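Local structure of PHO85 cyclin-10 (Saccharomyces cerevisiae, 4KRD) at residues 85-90 against 135-140. The protein acts as the cyclin partner of the cyclin-dependent kinase PHO85, forming with it a holoenzyme that phosphorylates and negatively regulates glycogen synthase GSY2. Sequence-based numbering, arbitrary orientation.
Sequences ADFLKR and RMIIAA
F87 reaches across to I138 and I137, and between segments 85-90 and 135-140 of the cyclin domain the contact is purely apolar. Its CG stands anti to the backbone N (chi1 -174°), which places the ring against I138 and I137. I138 meets this ring at its edge, near the ring plane: I138 CG1 lies 3.6 Å from F87 CE2 and equally close to F87 CZ, while I138 CD1 lies 3.9 Å from F87 CZ. The I138 chain lies roughly perpendicular to that of F87. The I137 and F87 side chains instead run antiparallel alongside each other, with I137 CG2 4.0 Å from F87 CD2. That same methyl also meets L88 CD2 at 3.9 Å, so one branch of I137 bridges two consecutive residues of the facing helix.

The axes of segments 85-90 and 135-140 approach to 11.1 Å at their closest and lie 29° from parallel; contact across this spacing is made by side chains, and all four touching residues are buried. Polar pairing appears on the outer side of 85-90, where K89 NZ forms a salt bridge with D86 OD1 (2.8 Å).

From the same helix 130-148, H134 meets the F87 ring with planes at about 35°. Neighbouring parts of the mainly helical cyclin fold extend the packing: helix 36-54 adds F43 against L88 and I47 against I137, and L169 of helix 166-180 touches I138. The contact thus joins helix 84-95 to helix 130-148 within the domain's hydrophobic interior.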
ATOM      1  N   ALA B  85      28.940  -5.869  -9.555  1.00 48.08           N
ATOM      2  CA  ALA B  85      29.343  -5.665  -8.168  1.00 49.31           C
ATOM      3  C   ALA B  85      29.720  -4.209  -7.910  1.00 51.32           C
ATOM      4  O   ALA B  85      29.329  -3.634  -6.899  1.00 51.88           O
ATOM      5  CB  ALA B  85      30.488  -6.591  -7.802  1.00 55.59           C
ATOM      6  N   ASP B  86      30.465  -3.610  -8.837  1.00 48.94           N
ATOM      7  CA  ASP B  86      30.904  -2.227  -8.673  1.00 48.40           C
ATOM      8  C   ASP B  86      29.744  -1.245  -8.849  1.00 46.77           C
ATOM      9  O   ASP B  86      29.712  -0.192  -8.215  1.00 46.12           O
ATOM     10  CB  ASP B  86      32.022  -1.881  -9.665  1.00 52.72           C
ATOM     11  CG  ASP B  86      33.315  -2.646  -9.395  1.00 60.56           C
ATOM     12  OD1 ASP B  86      33.523  -3.095  -8.247  1.00 58.51           O
ATOM     13  OD2 ASP B  86      34.127  -2.793 -10.339  1.00 61.69           O
ATOM     14  N   PHE B  87      28.807  -1.584  -9.726  1.00 49.02           N
ATOM     15  CA  PHE B  87      27.642  -0.742  -9.958  1.00 46.75           C
ATOM     16  C   PHE B  87      26.803  -0.693  -8.687  1.00 43.95           C
ATOM     17  O   PHE B  87      26.323   0.365  -8.274  1.00 45.96           O
ATOM     18  CB  PHE B  87      26.822  -1.289 -11.120  1.00 44.56           C
ATOM     19  CG  PHE B  87      25.680  -0.407 -11.529  1.00 44.94           C
ATOM     20  CD1 PHE B  87      25.874   0.954 -11.719  1.00 47.96           C
ATOM     21  CD2 PHE B  87      24.416  -0.946 -11.756  1.00 42.10           C
ATOM     22  CE1 PHE B  87      24.825   1.780 -12.111  1.00 47.47           C
ATOM     23  CE2 PHE B  87      23.360  -0.135 -12.152  1.00 43.26           C
ATOM     24  CZ  PHE B  87      23.564   1.240 -12.327  1.00 44.10           C
ATOM     25  N   LEU B  88      26.644  -1.853  -8.064  1.00 45.50           N
ATOM     26  CA  LEU B  88      25.918  -1.953  -6.812  1.00 45.56           C
ATOM     27  C   LEU B  88      26.614  -1.172  -5.696  1.00 51.73           C
ATOM     28  O   LEU B  88      25.950  -0.566  -4.861  1.00 48.88           O
ATOM     29  CB  LEU B  88      25.716  -3.420  -6.424  1.00 46.20           C
ATOM     30  CG  LEU B  88      24.556  -4.129  -7.126  1.00 45.68           C
ATOM     31  CD1 LEU B  88      24.634  -5.641  -6.940  1.00 41.90           C
ATOM     32  CD2 LEU B  88      23.226  -3.569  -6.604  1.00 42.47           C
ATOM     33  N   LYS B  89      27.947  -1.186  -5.686  1.00 47.95           N
ATOM     34  CA  LYS B  89      28.714  -0.382  -4.730  1.00 45.96           C
ATOM     35  C   LYS B  89      28.440   1.094  -4.949  1.00 42.16           C
ATOM     36  O   LYS B  89      28.222   1.844  -3.993  1.00 48.74           O
ATOM     37  CB  LYS B  89      30.224  -0.620  -4.883  1.00 51.52           C
ATOM     38  CG  LYS B  89      30.706  -2.009  -4.513  1.00 60.51           C
ATOM     39  CD  LYS B  89      32.103  -2.289  -5.082  1.00 66.87           C
ATOM     40  CE  LYS B  89      32.555  -3.723  -4.789  1.00 67.82           C
ATOM     41  NZ  LYS B  89      33.671  -4.153  -5.679  1.00 68.07           N
ATOM     42  N   ARG B  90      28.480   1.516  -6.211  1.00 46.12           N
ATOM     43  CA  ARG B  90      28.213   2.911  -6.542  1.00 51.59           C
ATOM     44  C   ARG B  90      26.818   3.354  -6.082  1.00 50.58           C
ATOM     45  O   ARG B  90      26.662   4.434  -5.519  1.00 50.15           O
ATOM     46  CB  ARG B  90      28.407   3.175  -8.040  1.00 50.47           C
ATOM     47  CG  ARG B  90      27.889   4.536  -8.492  1.00 55.15           C
ATOM     48  CD  ARG B  90      28.238   4.855  -9.937  1.00 57.63           C
ATOM     49  NE  ARG B  90      27.520   6.042 -10.399  1.00 59.54           N
ATOM     50  CZ  ARG B  90      27.899   7.295 -10.156  1.00 69.61           C
ATOM     51  NH1 ARG B  90      29.004   7.537  -9.459  1.00 68.15           N
ATOM     52  NH2 ARG B  90      27.171   8.309 -10.610  1.00 59.69           N
ATOM     53  N   ARG B 135      20.428  -3.021 -16.505  1.00 33.88           N
ATOM     54  CA  ARG B 135      19.162  -2.300 -16.458  1.00 37.96           C
ATOM     55  C   ARG B 135      18.173  -2.961 -15.501  1.00 35.05           C
ATOM     56  O   ARG B 135      17.312  -2.286 -14.939  1.00 32.28           O
ATOM     57  CB  ARG B 135      18.558  -2.177 -17.860  1.00 34.67           C
ATOM     58  CG  ARG B 135      19.318  -1.203 -18.762  1.00 38.32           C
ATOM     59  CD  ARG B 135      18.636  -1.066 -20.117  1.00 41.88           C
ATOM     60  NE  ARG B 135      19.292  -0.068 -20.956  1.00 40.27           N
ATOM     61  CZ  ARG B 135      18.847   0.318 -22.143  1.00 42.03           C
ATOM     62  NH1 ARG B 135      17.731  -0.198 -22.642  1.00 41.85           N
ATOM     63  NH2 ARG B 135      19.515   1.237 -22.828  1.00 50.98           N
ATOM     64  N   MET B 136      18.291  -4.277 -15.334  1.00 36.74           N
ATOM     65  CA  MET B 136      17.461  -5.007 -14.376  1.00 36.91           C
ATOM     66  C   MET B 136      17.750  -4.574 -12.939  1.00 36.13           C
ATOM     67  O   MET B 136      16.839  -4.428 -12.125  1.00 35.60           O
ATOM     68  CB  MET B 136      17.675  -6.513 -14.525  1.00 39.51           C
ATOM     69  CG  MET B 136      16.827  -7.370 -13.592  1.00 45.86           C
ATOM     70  SD  MET B 136      15.044  -7.257 -13.900  1.00 48.02           S
ATOM     71  CE  MET B 136      14.953  -7.890 -15.574  1.00 39.11           C
ATOM     72  N   ILE B 137      19.025  -4.385 -12.629  1.00 29.48           N
ATOM     73  CA  ILE B 137      19.444  -3.908 -11.312  1.00 33.01           C
ATOM     74  C   ILE B 137      18.871  -2.528 -11.017  1.00 31.95           C
ATOM     75  O   ILE B 137      18.331  -2.283  -9.943  1.00 35.78           O
ATOM     76  CB  ILE B 137      20.983  -3.872 -11.202  1.00 35.84           C
ATOM     77  CG1 ILE B 137      21.526  -5.298 -11.080  1.00 36.57           C
ATOM     78  CG2 ILE B 137      21.421  -3.038 -10.018  1.00 35.12           C
ATOM     79  CD1 ILE B 137      23.035  -5.408 -11.292  1.00 38.78           C
ATOM     80  N   ILE B 138      19.010  -1.627 -11.978  1.00 31.67           N
ATOM     81  CA  ILE B 138      18.429  -0.296 -11.880  1.00 34.01           C
ATOM     82  C   ILE B 138      16.934  -0.351 -11.530  1.00 33.24           C
ATOM     83  O   ILE B 138      16.491   0.272 -10.568  1.00 30.84           O
ATOM     84  CB  ILE B 138      18.639   0.458 -13.194  1.00 32.56           C
ATOM     85  CG1 ILE B 138      20.137   0.717 -13.410  1.00 34.13           C
ATOM     86  CG2 ILE B 138      17.896   1.788 -13.189  1.00 32.74           C
ATOM     87  CD1 ILE B 138      20.427   1.495 -14.672  1.00 40.08           C
ATOM     88  N   ALA B 139      16.167  -1.101 -12.311  1.00 32.57           N
ATOM     89  CA  ALA B 139      14.713  -1.200 -12.101  1.00 36.03           C
ATOM     90  C   ALA B 139      14.325  -1.821 -10.761  1.00 28.18           C
ATOM     91  O   ALA B 139      13.424  -1.321 -10.064  1.00 28.56           O
ATOM     92  CB  ALA B 139      14.077  -1.988 -13.255  1.00 31.97           C
ATOM     93  N   ALA B 140      14.991  -2.919 -10.388  1.00 28.68           N
ATOM     94  CA  ALA B 140      14.630  -3.642  -9.166  1.00 31.19           C
ATOM     95  C   ALA B 140      14.938  -2.823  -7.921  1.00 33.72           C
ATOM     96  O   ALA B 140      14.178  -2.837  -6.944  1.00 30.59           O
ATOM     97  CB  ALA B 140      15.326  -5.006  -9.115  1.00 31.13           C
TER